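Local coordinates for Pdx2 protein (Plasmodium falciparum, PDB 2ABW) that hydrolyses glutamine to glutamate and ammonia, the ammonia being channelled to the Pdx1 subunit for the making of pyridoxal 5'-phosphate (vitamin B6), at residues D129-S134 with F172-Y177; L148-I153 with T193-E198; I117-N122 with R154-R159. One frame throughout, in Å; residues are numbered along the deposited sequence. Where two conformers were deposited one is given.

Contact 1: D129-S134 with F172-Y177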
ATOM      1  N   ASP A 129     -14.545   3.335 -15.208  1.00 43.51           N
ATOM      2  CA  ASP A 129     -13.663   3.365 -14.048  1.00 41.68           C
ATOM      3  C   ASP A 129     -13.314   1.998 -13.358  1.00 38.65           C
ATOM      4  O   ASP A 129     -12.748   1.975 -12.278  1.00 39.67           O
ATOM      5  CB  ASP A 129     -14.044   4.506 -13.049  1.00 42.77           C
ATOM      6  CG  ASP A 129     -15.378   4.275 -12.309  1.00 48.01           C
ATOM      7  OD1 ASP A 129     -16.161   3.382 -12.727  1.00 54.88           O
ATOM      8  OD2 ASP A 129     -15.658   5.026 -11.319  1.00 46.30           O
ATOM      9  N   SER A 130     -13.644   0.895 -14.016  1.00 34.78           N
ATOM     10  CA  SER A 130     -13.107  -0.426 -13.694  1.00 32.17           C
ATOM     11  C   SER A 130     -12.564  -1.134 -14.916  1.00 28.36           C
ATOM     12  O   SER A 130     -13.216  -1.189 -15.967  1.00 27.95           O
ATOM     13  CB  SER A 130     -14.163  -1.330 -13.046  1.00 33.66           C
ATOM     14  OG  SER A 130     -14.857  -2.090 -14.013  1.00 36.39           O
ATOM     15  N   PHE A 131     -11.387  -1.719 -14.792  1.00 22.90           N
ATOM     16  CA  PHE A 131     -10.770  -2.412 -15.863  1.00 21.15           C
ATOM     17  C   PHE A 131      -9.604  -3.245 -15.343  1.00 19.63           C
ATOM     18  O   PHE A 131      -9.122  -2.976 -14.257  1.00 19.41           O
ATOM     19  CB  PHE A 131     -10.292  -1.415 -16.940  1.00 21.18           C
ATOM     20  CG  PHE A 131      -9.307  -0.398 -16.443  1.00 18.81           C
ATOM     21  CD1 PHE A 131      -7.974  -0.655 -16.465  1.00 20.33           C
ATOM     22  CD2 PHE A 131      -9.743   0.860 -16.040  1.00 22.13           C
ATOM     23  CE1 PHE A 131      -7.036   0.308 -15.976  1.00 20.43           C
ATOM     24  CE2 PHE A 131      -8.844   1.818 -15.559  1.00 23.59           C
ATOM     25  CZ  PHE A 131      -7.487   1.551 -15.565  1.00 21.96           C
ATOM     26  N   ILE A 132      -9.260  -4.248 -16.111  1.00 19.38           N
ATOM     27  CA  ILE A 132      -8.035  -5.019 -15.910  1.00 19.77           C
ATOM     28  C   ILE A 132      -6.989  -4.541 -16.940  1.00 20.79           C
ATOM     29  O   ILE A 132      -7.283  -4.484 -18.174  1.00 21.61           O
ATOM     30  CB  ILE A 132      -8.265  -6.478 -16.031  1.00 19.34           C
ATOM     31  CG1 ILE A 132      -9.149  -6.950 -14.846  1.00 21.75           C
ATOM     32  CG2 ILE A 132      -6.931  -7.188 -16.015  1.00 21.32           C
ATOM     33  CD1 ILE A 132      -9.688  -8.379 -14.977  1.00 21.64           C
ATOM     34  N   CYS A 133      -5.827  -4.137 -16.445  1.00 19.92           N
ATOM     35  CA  CYS A 133      -4.738  -3.733 -17.270  1.00 20.78           C
ATOM     36  C   CYS A 133      -3.575  -4.724 -17.188  1.00 20.59           C
ATOM     37  O   CYS A 133      -3.393  -5.452 -16.241  1.00 20.29           O
ATOM     38  CB  CYS A 133      -4.309  -2.310 -16.921  1.00 20.44           C
ATOM     39  SG  CYS A 133      -3.690  -2.132 -15.334  1.00 23.59           S
ATOM     40  N   SER A 134      -2.794  -4.761 -18.265  1.00 19.16           N
ATOM     41  CA  SER A 134      -1.536  -5.442 -18.302  1.00 19.16           C
ATOM     42  C   SER A 134      -0.471  -4.527 -17.700  1.00 17.08           C
ATOM     43  O   SER A 134      -0.377  -3.332 -18.065  1.00 18.10           O
ATOM     44  CB  SER A 134      -1.126  -5.713 -19.753  0.50 20.51           C
ATOM     45  OG  SER A 134      -0.124  -6.713 -19.779  0.50 21.41           O
ATOM     46  N   PHE A 172       1.190   1.085 -16.865  1.00 16.51           N
ATOM     47  CA  PHE A 172       0.324   0.463 -17.855  1.00 15.54           C
ATOM     48  C   PHE A 172      -0.172   1.443 -18.832  1.00 17.89           C
ATOM     49  O   PHE A 172      -0.102   2.633 -18.597  1.00 16.93           O
ATOM     50  CB  PHE A 172      -0.875  -0.233 -17.210  1.00 15.10           C
ATOM     51  CG  PHE A 172      -1.863   0.707 -16.498  1.00 16.23           C
ATOM     52  CD1 PHE A 172      -1.699   0.980 -15.144  1.00 18.89           C
ATOM     53  CD2 PHE A 172      -2.972   1.152 -17.119  1.00 18.35           C
ATOM     54  CE1 PHE A 172      -2.589   1.790 -14.511  1.00 18.56           C
ATOM     55  CE2 PHE A 172      -3.874   1.930 -16.475  1.00 17.68           C
ATOM     56  CZ  PHE A 172      -3.684   2.234 -15.190  1.00 19.18           C
ATOM     57  N   SER A 173      -0.661   0.951 -19.954  1.00 18.95           N
ATOM     58  CA  SER A 173      -1.269   1.826 -20.926  1.00 23.54           C
ATOM     59  C   SER A 173      -2.705   1.454 -21.043  1.00 25.48           C
ATOM     60  O   SER A 173      -3.040   0.277 -20.986  1.00 25.59           O
ATOM     61  CB  SER A 173      -0.551   1.655 -22.274  1.00 23.51           C
ATOM     62  OG  SER A 173       0.711   2.313 -22.123  1.00 32.54           O
ATOM     63  N   HIS A 174      -3.549   2.453 -21.231  1.00 30.75           N
ATOM     64  CA  HIS A 174      -4.987   2.203 -21.311  1.00 34.75           C
ATOM     65  C   HIS A 174      -5.478   3.125 -22.371  1.00 37.96           C
ATOM     66  O   HIS A 174      -5.087   4.298 -22.435  1.00 37.61           O
ATOM     67  CB  HIS A 174      -5.665   2.474 -19.953  1.00 37.33           C
ATOM     68  CG  HIS A 174      -7.116   2.078 -19.889  1.00 36.97           C
ATOM     69  ND1 HIS A 174      -7.551   0.776 -20.034  1.00 42.29           N
ATOM     70  CD2 HIS A 174      -8.222   2.813 -19.616  1.00 43.99           C
ATOM     71  CE1 HIS A 174      -8.870   0.739 -19.907  1.00 43.31           C
ATOM     72  NE2 HIS A 174      -9.302   1.965 -19.654  1.00 43.64           N
ATOM     73  N   GLU A 175      -6.333   2.594 -23.219  1.00 41.16           N
ATOM     74  CA  GLU A 175      -6.811   3.393 -24.339  1.00 44.44           C
ATOM     75  C   GLU A 175      -7.596   4.612 -23.881  1.00 45.74           C
ATOM     76  O   GLU A 175      -7.862   5.484 -24.681  1.00 47.77           O
ATOM     77  CB  GLU A 175      -7.467   2.520 -25.386  1.00 45.17           C
ATOM     78  CG  GLU A 175      -6.372   2.018 -26.300  1.00 47.34           C
ATOM     79  CD  GLU A 175      -6.692   0.737 -26.995  1.00 49.43           C
ATOM     80  OE1 GLU A 175      -7.890   0.349 -27.024  1.00 56.20           O
ATOM     81  OE2 GLU A 175      -5.726   0.132 -27.536  1.00 53.17           O
ATOM     82  N   SER A 176      -7.861   4.706 -22.577  1.00 47.72           N
ATOM     83  CA  SER A 176      -8.040   6.012 -21.933  1.00 47.72           C
ATOM     84  C   SER A 176      -7.351   6.243 -20.538  1.00 47.98           C
ATOM     85  O   SER A 176      -7.365   5.426 -19.602  1.00 48.94           O
ATOM     86  CB  SER A 176      -9.514   6.385 -21.903  1.00 48.84           C
ATOM     87  OG  SER A 176     -10.000   6.538 -23.242  1.00 51.89           O
ATOM     88  N   TYR A 177      -6.823   7.444 -20.408  1.00 46.84           N
ATOM     89  CA  TYR A 177      -5.929   7.794 -19.352  1.00 45.57           C
ATOM     90  C   TYR A 177      -4.676   8.044 -20.128  1.00 44.70           C
ATOM     91  O   TYR A 177      -4.047   9.098 -20.000  1.00 46.38           O
TER
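This is an aromatic side-chain contact between strands 130-134 and 172-174, near one margin of the large mixed sheet. The strand axes approach to 6.5 Å and cross well away from antiparallel. No hydrogen bond joins the two segments here, so side chains carry the contact. F131 and H174 reach toward each other tip to tip and stack face to face. Their ring centroids lie 4.0 Å apart and the planes are tilted by 16°. CE1 of H174 sits over one face of the F131 ring, 3.7 Å from F131 CG and displaced toward the rim. The two rings arrive by different torsions. In F131, CG stands between the backbone N and the carbonyl carbon (chi1 59°). In H174, CG is anti to the backbone N (chi1 -173°). F172 meets F131 elsewhere: its CE2 comes to 3.6 Å from F131 CE1, at the edge of the F131 ring. Those two planes are oblique. F172 also takes the crowded first torsion. This puts one face of its ring under the thiol of C133, whose SG lies over the face, 3.7 Å from the centroid of the F172 ring. Farther along, the backbone O of S134 approaches CB of F172 to 3.3 Å. F131 and C133 also pair by backbone with C152 and A150 of strand 149-153, and F172 pairs with I181. The arrangement is an aromatic cluster with a Cys sulfur-aromatic contact, bridging two neighbouring strands of the sheet where their backbones diverge.

Contact 2: L148-I153 with T193-E198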
ATOM      1  N   LEU A 148       1.690  -9.951 -16.190  1.00 18.55           N
ATOM      2  CA  LEU A 148       0.779  -9.869 -15.065  1.00 18.64           C
ATOM      3  C   LEU A 148      -0.208  -8.764 -15.239  1.00 18.45           C
ATOM      4  O   LEU A 148       0.034  -7.831 -16.004  1.00 19.50           O
ATOM      5  CB  LEU A 148       1.540  -9.621 -13.750  1.00 20.05           C
ATOM      6  CG  LEU A 148       2.357 -10.812 -13.228  1.00 21.93           C
ATOM      7  CD1 LEU A 148       3.336 -10.381 -12.155  1.00 19.78           C
ATOM      8  CD2 LEU A 148       1.389 -11.897 -12.678  1.00 23.29           C
ATOM      9  N   THR A 149      -1.315  -8.859 -14.515  1.00 18.54           N
ATOM     10  CA  THR A 149      -2.426  -7.952 -14.651  1.00 18.42           C
ATOM     11  C   THR A 149      -2.739  -7.287 -13.307  1.00 18.91           C
ATOM     12  O   THR A 149      -2.283  -7.715 -12.253  1.00 19.03           O
ATOM     13  CB  THR A 149      -3.671  -8.706 -15.104  1.00 19.87           C
ATOM     14  OG1 THR A 149      -3.779  -9.914 -14.333  1.00 22.34           O
ATOM     15  CG2 THR A 149      -3.444  -9.051 -16.564  1.00 22.80           C
ATOM     16  N   ALA A 150      -3.484  -6.192 -13.418  1.00 17.13           N
ATOM     17  CA  ALA A 150      -3.962  -5.458 -12.279  1.00 17.89           C
ATOM     18  C   ALA A 150      -5.398  -5.060 -12.490  1.00 17.04           C
ATOM     19  O   ALA A 150      -5.813  -4.664 -13.581  1.00 18.00           O
ATOM     20  CB  ALA A 150      -3.155  -4.160 -12.147  1.00 18.86           C
ATOM     21  N   ALA A 151      -6.171  -5.090 -11.397  1.00 17.69           N
ATOM     22  CA  ALA A 151      -7.559  -4.639 -11.430  1.00 18.24           C
ATOM     23  C   ALA A 151      -7.696  -3.243 -10.842  1.00 17.73           C
ATOM     24  O   ALA A 151      -7.490  -3.026  -9.631  1.00 18.98           O
ATOM     25  CB  ALA A 151      -8.406  -5.659 -10.647  1.00 18.21           C
ATOM     26  N   CYS A 152      -8.005  -2.276 -11.723  1.00 19.82           N
ATOM     27  CA  CYS A 152      -8.145  -0.912 -11.294  1.00 21.35           C
ATOM     28  C   CYS A 152      -9.603  -0.581 -11.156  1.00 21.69           C
ATOM     29  O   CYS A 152     -10.282  -0.615 -12.135  1.00 22.41           O
ATOM     30  CB  CYS A 152      -7.586   0.015 -12.364  1.00 21.81           C
ATOM     31  SG  CYS A 152      -5.779  -0.039 -12.393  1.00 23.05           S
ATOM     32  N   ILE A 153     -10.048  -0.335  -9.943  1.00 22.20           N
ATOM     33  CA  ILE A 153     -11.447   0.040  -9.690  1.00 24.85           C
ATOM     34  C   ILE A 153     -11.504   1.379  -8.968  1.00 26.06           C
ATOM     35  O   ILE A 153     -11.154   1.478  -7.803  1.00 27.83           O
ATOM     36  CB  ILE A 153     -12.162  -1.059  -8.904  1.00 26.29           C
ATOM     37  CG1 ILE A 153     -12.093  -2.389  -9.672  1.00 26.15           C
ATOM     38  CG2 ILE A 153     -13.675  -0.721  -8.772  1.00 26.41           C
ATOM     39  CD1 ILE A 153     -12.825  -3.428  -8.943  1.00 31.39           C
ATOM     40  N   THR A 193       0.457   0.883  -4.401  1.00 15.83           N
ATOM     41  CA  THR A 193      -0.246   0.405  -5.616  1.00 15.04           C
ATOM     42  C   THR A 193      -1.588   1.029  -5.703  1.00 16.03           C
ATOM     43  O   THR A 193      -2.257   1.265  -4.667  1.00 16.63           O
ATOM     44  CB  THR A 193      -0.348  -1.117  -5.568  1.00 15.43           C
ATOM     45  OG1 THR A 193      -0.960  -1.560  -4.326  1.00 16.95           O
ATOM     46  CG2 THR A 193       1.058  -1.756  -5.749  1.00 17.43           C
ATOM     47  N   VAL A 194      -1.984   1.425  -6.920  1.00 15.97           N
ATOM     48  CA  VAL A 194      -3.290   2.073  -7.098  1.00 16.33           C
ATOM     49  C   VAL A 194      -4.426   1.080  -7.319  1.00 16.98           C
ATOM     50  O   VAL A 194      -5.621   1.454  -7.353  1.00 20.41           O
ATOM     51  CB  VAL A 194      -3.251   3.090  -8.244  1.00 15.32           C
ATOM     52  CG1 VAL A 194      -2.083   4.100  -8.088  1.00 18.83           C
ATOM     53  CG2 VAL A 194      -3.096   2.340  -9.609  1.00 16.81           C
ATOM     54  N   PHE A 195      -4.081  -0.146  -7.598  1.00 16.18           N
ATOM     55  CA  PHE A 195      -5.012  -1.248  -7.972  1.00 17.31           C
ATOM     56  C   PHE A 195      -5.369  -2.088  -6.744  1.00 17.47           C
ATOM     57  O   PHE A 195      -4.876  -1.845  -5.640  1.00 20.05           O
ATOM     58  CB  PHE A 195      -4.415  -2.093  -9.101  1.00 16.71           C
ATOM     59  CG  PHE A 195      -2.997  -2.581  -8.854  1.00 17.22           C
ATOM     60  CD1 PHE A 195      -2.764  -3.780  -8.211  1.00 16.72           C
ATOM     61  CD2 PHE A 195      -1.921  -1.846  -9.302  1.00 17.04           C
ATOM     62  CE1 PHE A 195      -1.484  -4.238  -8.003  1.00 15.96           C
ATOM     63  CE2 PHE A 195      -0.643  -2.300  -9.099  1.00 16.78           C
ATOM     64  CZ  PHE A 195      -0.405  -3.495  -8.453  1.00 16.87           C
ATOM     65  N   HIS A 196      -6.242  -3.044  -6.965  1.00 16.81           N
ATOM     66  CA  HIS A 196      -6.715  -3.990  -5.950  1.00 17.32           C
ATOM     67  C   HIS A 196      -6.044  -5.327  -6.126  1.00 17.51           C
ATOM     68  O   HIS A 196      -6.528  -6.188  -6.845  1.00 16.11           O
ATOM     69  CB  HIS A 196      -8.233  -4.165  -6.093  1.00 18.56           C
ATOM     70  CG  HIS A 196      -8.991  -3.079  -5.449  1.00 23.26           C
ATOM     71  ND1 HIS A 196      -9.443  -3.176  -4.154  1.00 25.94           N
ATOM     72  CD2 HIS A 196      -9.349  -1.853  -5.893  1.00 28.20           C
ATOM     73  CE1 HIS A 196     -10.092  -2.062  -3.845  1.00 27.91           C
ATOM     74  NE2 HIS A 196     -10.019  -1.226  -4.873  1.00 25.48           N
ATOM     75  N   PRO A 197      -4.892  -5.530  -5.438  1.00 17.12           N
ATOM     76  CA  PRO A 197      -4.124  -6.775  -5.658  1.00 16.74           C
ATOM     77  C   PRO A 197      -4.831  -7.985  -5.138  1.00 18.08           C
ATOM     78  O   PRO A 197      -4.508  -9.124  -5.503  1.00 19.16           O
ATOM     79  CB  PRO A 197      -2.887  -6.519  -4.775  1.00 17.26           C
ATOM     80  CG  PRO A 197      -3.333  -5.594  -3.698  1.00 18.53           C
ATOM     81  CD  PRO A 197      -4.361  -4.717  -4.345  1.00 20.05           C
ATOM     82  N   GLU A 198      -5.867  -7.779  -4.327  1.00 16.17           N
ATOM     83  CA  GLU A 198      -6.624  -8.880  -3.760  1.00 17.38           C
ATOM     84  C   GLU A 198      -7.733  -9.383  -4.634  1.00 18.81           C
ATOM     85  O   GLU A 198      -8.332 -10.444  -4.310  1.00 18.87           O
ATOM     86  CB  GLU A 198      -7.129  -8.468  -2.384  1.00 17.97           C
ATOM     87  CG  GLU A 198      -8.373  -7.645  -2.371  1.00 18.82           C
ATOM     88  CD  GLU A 198      -8.285  -6.178  -2.888  1.00 21.66           C
ATOM     89  OE1 GLU A 198      -7.240  -5.713  -3.403  1.00 19.60           O
ATOM     90  OE2 GLU A 198      -9.386  -5.542  -2.781  1.00 23.90           O
TER
HETATM   91  O   HOH W   1      -5.046  -6.177  -9.161  1.00 18.87           O
HETATM   92  O   HOH W   2      -8.136   0.528  -7.864  1.00 21.39           O
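The charge-relay residues H196 and E198 of the glutaminase active site lie in this contact, on a loop set against the edge strand 149-153. The backbone N of H196 donates to O of A151 at 2.9 Å. The bond is nearly straight (170° at the hydrogen) and runs almost along the C=O axis. Two waters extend the join. One accepts from A151 N and donates to H196 O. The other accepts from I153 N and donates to V194 O. The H196 ring has CG anti to the carbonyl carbon (chi1 -81°). Its ND1 donates to OE2 of E198 at 2.7 Å, on the syn lone pair and close to the ring plane. This bond fixes the rotation of the ring, and the carboxylate probably raises the basicity of the imidazole. The other ring edge lies beside I153, with CD2 of H196 4.2 Å from I153 CB. I153 belongs to the glutamine-binding site. H196 also touches C87, the nucleophile. Next to H196 in the chain, F195 has CG in the crowded position between N and the carbonyl carbon. The CB of A150 lies over one face of the F195 ring, 4.0 Å from its centroid, a CH-pi contact. CB of T193 covers the opposite face, and F205 meets the ring edge-to-face. The arrangement is characteristic of the Cys-His-Glu triad of class I glutamine amidotransferases.

Contact 3: I117-N122 with R154-R159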
ATOM      1  N   ILE A 117       5.080  11.531  -3.719  1.00 15.62           N
ATOM      2  CA  ILE A 117       4.276  11.639  -4.920  1.00 16.91           C
ATOM      3  C   ILE A 117       3.069  12.524  -4.650  1.00 16.97           C
ATOM      4  O   ILE A 117       2.658  12.757  -3.556  1.00 16.57           O
ATOM      5  CB  ILE A 117       3.756  10.251  -5.361  1.00 16.72           C
ATOM      6  CG1 ILE A 117       2.746   9.638  -4.348  1.00 16.26           C
ATOM      7  CG2 ILE A 117       4.947   9.333  -5.648  1.00 16.33           C
ATOM      8  CD1 ILE A 117       2.317   8.183  -4.634  1.00 16.95           C
ATOM      9  N   THR A 118       2.493  13.031  -5.738  1.00 15.89           N
ATOM     10  CA  THR A 118       1.190  13.660  -5.693  1.00 15.71           C
ATOM     11  C   THR A 118       0.180  12.730  -6.282  1.00 16.82           C
ATOM     12  O   THR A 118       0.360  12.176  -7.394  1.00 16.25           O
ATOM     13  CB  THR A 118       1.176  14.922  -6.587  1.00 17.48           C
ATOM     14  OG1 THR A 118       2.139  15.856  -6.096  1.00 17.58           O
ATOM     15  CG2 THR A 118      -0.131  15.583  -6.662  1.00 15.47           C
ATOM     16  N   ILE A 119      -0.860  12.455  -5.528  1.00 16.06           N
ATOM     17  CA  ILE A 119      -1.883  11.513  -5.933  1.00 17.73           C
ATOM     18  C   ILE A 119      -3.284  12.185  -5.912  1.00 17.05           C
ATOM     19  O   ILE A 119      -3.540  13.083  -5.052  1.00 17.03           O
ATOM     20  CB  ILE A 119      -1.847  10.302  -5.041  1.00 16.88           C
ATOM     21  CG1 ILE A 119      -2.541   9.108  -5.674  1.00 18.46           C
ATOM     22  CG2 ILE A 119      -2.443  10.668  -3.626  1.00 18.07           C
ATOM     23  CD1 ILE A 119      -2.240   7.797  -4.887  1.00 19.74           C
ATOM     24  N   CYS A 120      -4.150  11.798  -6.828  1.00 19.31           N
ATOM     25  CA  CYS A 120      -5.490  12.334  -7.017  1.00 22.29           C
ATOM     26  C   CYS A 120      -6.513  11.251  -6.820  1.00 24.94           C
ATOM     27  O   CYS A 120      -6.412  10.150  -7.379  1.00 22.78           O
ATOM     28  CB  CYS A 120      -5.657  12.827  -8.429  0.75 21.02           C
ATOM     29  SG  CYS A 120      -4.385  13.890  -8.856  0.75 25.17           S
ATOM     30  N   ARG A 121      -7.514  11.533  -6.018  1.00 29.19           N
ATOM     31  CA  ARG A 121      -8.458  10.484  -5.747  1.00 34.72           C
ATOM     32  C   ARG A 121      -9.388  10.393  -6.884  1.00 37.12           C
ATOM     33  O   ARG A 121      -9.850   9.309  -7.170  1.00 40.62           O
ATOM     34  CB  ARG A 121      -9.175  10.672  -4.405  1.00 36.26           C
ATOM     35  CG  ARG A 121     -10.560  10.864  -4.494  1.00 41.07           C
ATOM     36  CD  ARG A 121     -11.231  10.528  -3.203  1.00 43.77           C
ATOM     37  NE  ARG A 121     -12.537  11.153  -3.161  1.00 47.90           N
ATOM     38  CZ  ARG A 121     -13.361  11.106  -2.108  1.00 50.57           C
ATOM     39  NH1 ARG A 121     -13.026  10.427  -1.014  1.00 53.78           N
ATOM     40  NH2 ARG A 121     -14.534  11.741  -2.152  1.00 52.13           N
ATOM     41  N   ASN A 122      -9.694  11.531  -7.507  1.00 39.86           N
ATOM     42  CA  ASN A 122     -10.814  11.678  -8.418  1.00 42.58           C
ATOM     43  C   ASN A 122     -11.519  10.417  -8.879  1.00 45.71           C
ATOM     44  O   ASN A 122     -11.103   9.855  -9.889  1.00 48.91           O
ATOM     45  N   ARG A 154     -11.914   2.395  -9.718  1.00 26.96           N
ATOM     46  CA  ARG A 154     -11.914   3.770  -9.247  1.00 29.29           C
ATOM     47  C   ARG A 154     -10.540   4.088  -8.651  1.00 26.79           C
ATOM     48  O   ARG A 154     -10.407   4.603  -7.554  1.00 28.43           O
ATOM     49  CB  ARG A 154     -13.088   3.973  -8.268  1.00 32.02           C
ATOM     50  CG  ARG A 154     -12.822   3.689  -6.777  1.00 37.78           C
ATOM     51  CD  ARG A 154     -14.170   3.483  -5.989  1.00 41.80           C
ATOM     52  NE  ARG A 154     -13.916   2.892  -4.658  1.00 47.48           N
ATOM     53  CZ  ARG A 154     -14.796   2.871  -3.657  1.00 50.44           C
ATOM     54  NH1 ARG A 154     -16.021   3.392  -3.825  1.00 54.85           N
ATOM     55  NH2 ARG A 154     -14.460   2.323  -2.482  1.00 51.12           N
ATOM     56  N   ALA A 155      -9.501   3.716  -9.407  1.00 24.46           N
ATOM     57  CA  ALA A 155      -8.146   3.783  -8.891  1.00 22.78           C
ATOM     58  C   ALA A 155      -7.707   5.224  -8.716  1.00 20.87           C
ATOM     59  O   ALA A 155      -8.053   6.059  -9.572  1.00 22.50           O
ATOM     60  CB  ALA A 155      -7.177   3.126  -9.866  1.00 22.54           C
ATOM     61  N   PRO A 156      -6.947   5.511  -7.663  1.00 20.61           N
ATOM     62  CA  PRO A 156      -6.385   6.851  -7.546  1.00 19.50           C
ATOM     63  C   PRO A 156      -5.346   7.014  -8.658  1.00 20.37           C
ATOM     64  O   PRO A 156      -4.852   6.000  -9.201  1.00 20.22           O
ATOM     65  CB  PRO A 156      -5.741   6.855  -6.168  1.00 22.06           C
ATOM     66  CG  PRO A 156      -5.456   5.477  -5.887  1.00 20.10           C
ATOM     67  CD  PRO A 156      -6.569   4.709  -6.500  1.00 18.36           C
ATOM     68  N   TYR A 157      -5.031   8.259  -8.967  1.00 17.87           N
ATOM     69  CA  TYR A 157      -4.123   8.611 -10.043  1.00 18.21           C
ATOM     70  C   TYR A 157      -2.907   9.291  -9.515  1.00 17.67           C
ATOM     71  O   TYR A 157      -2.949  10.347  -8.916  1.00 15.18           O
ATOM     72  CB  TYR A 157      -4.853   9.489 -11.046  1.00 20.42           C
ATOM     73  CG  TYR A 157      -3.998   9.984 -12.166  1.00 19.82           C
ATOM     74  CD1 TYR A 157      -3.616   9.146 -13.203  1.00 26.92           C
ATOM     75  CD2 TYR A 157      -3.625  11.291 -12.233  1.00 23.57           C
ATOM     76  CE1 TYR A 157      -2.835   9.630 -14.259  1.00 27.07           C
ATOM     77  CE2 TYR A 157      -2.847  11.770 -13.275  1.00 25.14           C
ATOM     78  CZ  TYR A 157      -2.447  10.927 -14.246  1.00 27.78           C
ATOM     79  OH  TYR A 157      -1.686  11.438 -15.287  1.00 31.66           O
ATOM     80  N   ILE A 158      -1.735   8.744  -9.847  1.00 16.58           N
ATOM     81  CA  ILE A 158      -0.463   9.323  -9.451  1.00 16.34           C
ATOM     82  C   ILE A 158      -0.032  10.363 -10.479  1.00 17.56           C
ATOM     83  O   ILE A 158       0.415  10.011 -11.604  1.00 17.68           O
ATOM     84  CB  ILE A 158       0.583   8.224  -9.276  1.00 16.48           C
ATOM     85  CG1 ILE A 158       0.167   7.285  -8.154  1.00 16.16           C
ATOM     86  CG2 ILE A 158       1.937   8.837  -9.055  1.00 17.79           C
ATOM     87  CD1 ILE A 158       1.012   5.961  -7.931  1.00 17.77           C
ATOM     88  N   ARG A 159      -0.189  11.631 -10.147  1.00 15.75           N
ATOM     89  CA  ARG A 159      -0.023  12.713 -11.048  1.00 16.61           C
ATOM     90  C   ARG A 159       1.428  13.134 -11.125  1.00 15.94           C
ATOM     91  O   ARG A 159       1.864  13.647 -12.182  1.00 16.58           O
ATOM     92  CB  ARG A 159      -0.870  13.871 -10.650  1.00 16.75           C
ATOM     93  CG  ARG A 159      -0.882  15.039 -11.660  1.00 19.23           C
ATOM     94  CD  ARG A 159      -1.905  16.092 -11.307  1.00 19.10           C
ATOM     95  NE  ARG A 159      -1.570  16.897 -10.141  1.00 18.65           N
ATOM     96  CZ  ARG A 159      -0.640  17.844 -10.129  1.00 21.13           C
ATOM     97  NH1 ARG A 159       0.164  18.051 -11.154  1.00 22.31           N
ATOM     98  NH2 ARG A 159      -0.410  18.488  -9.025  1.00 21.45           N
TER
HETATM   99  O   HOH W   3      -9.606   6.868  -5.749  1.00 40.70           O
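Strands 117-120 and 157-159 pair antiparallel in the small three-stranded sheet, with axes 4.5 Å apart at closest approach and 137° between their directions. C120 and Y157 form a hydrogen-bonded pair. The N of C120 donates to O of Y157 at 2.8 Å, from above the carbonyl plane. The return bond, from N of Y157 to O of C120, is also 2.8 Å, but straighter (170°) and in the carbonyl plane. I119 and I158 form the next, non-hydrogen-bonded pair. Beyond it, N of R159 donates to O of T118. On the face of I119 and I158 the contact is apolar. I119 extends with CG1 anti to the backbone N (chi1 -161°). Its CD1 lies alongside P156, 3.8 Å from P156 CB, and also touches CG1 of I158. I117 crosses I158 obliquely, and their CD1 atoms meet at 4.2 Å. C90 and I91 of helix 88-92 pack on I119, while P156 touches the nucleophile C87. On the other face C120 and Y157 meet through their CB atoms. SG of C120 lies 3.9 Å from R159 CB and at the edge of the guanidinium. The R159 chain bends at chi3 and runs beside T118, with NH2 of R159 3.8 Å from T118 CG2. That NH2 forms a salt bridge with E98 of the adjoining strand, and OG1 of T118 bonds to E160 and N96. Past the strand ends a water donates to both O of R121 and O of R154. Both arginines belong to the glutamine-binding site. The arrangement is an antiparallel pair of edge and central strand, whose ends run into the substrate site of a glutaminase of the PdxT/SNO family.

How the contacts relate
Contact 2 is the buried one; contacts 1 and 3 are partly buried. Contacts 1 and 2 share the large sheet, in which strands 130-137 and 149-153 are neighbours, but in contact 2 the partner of strand 149-153 is a loop. Contact 3 lies in the separate small sheet. Segment 154-159 continues directly from 148-153, and V194 packs on A155, P156 and I158. D129 O probably bonds R154 N, tying contact 1 to contact 3. The chemistry differs with place: rings and sulfur in contact 1, a backbone bond, waters and the catalytic histidine in contact 2, regular strand pairing in contact 3.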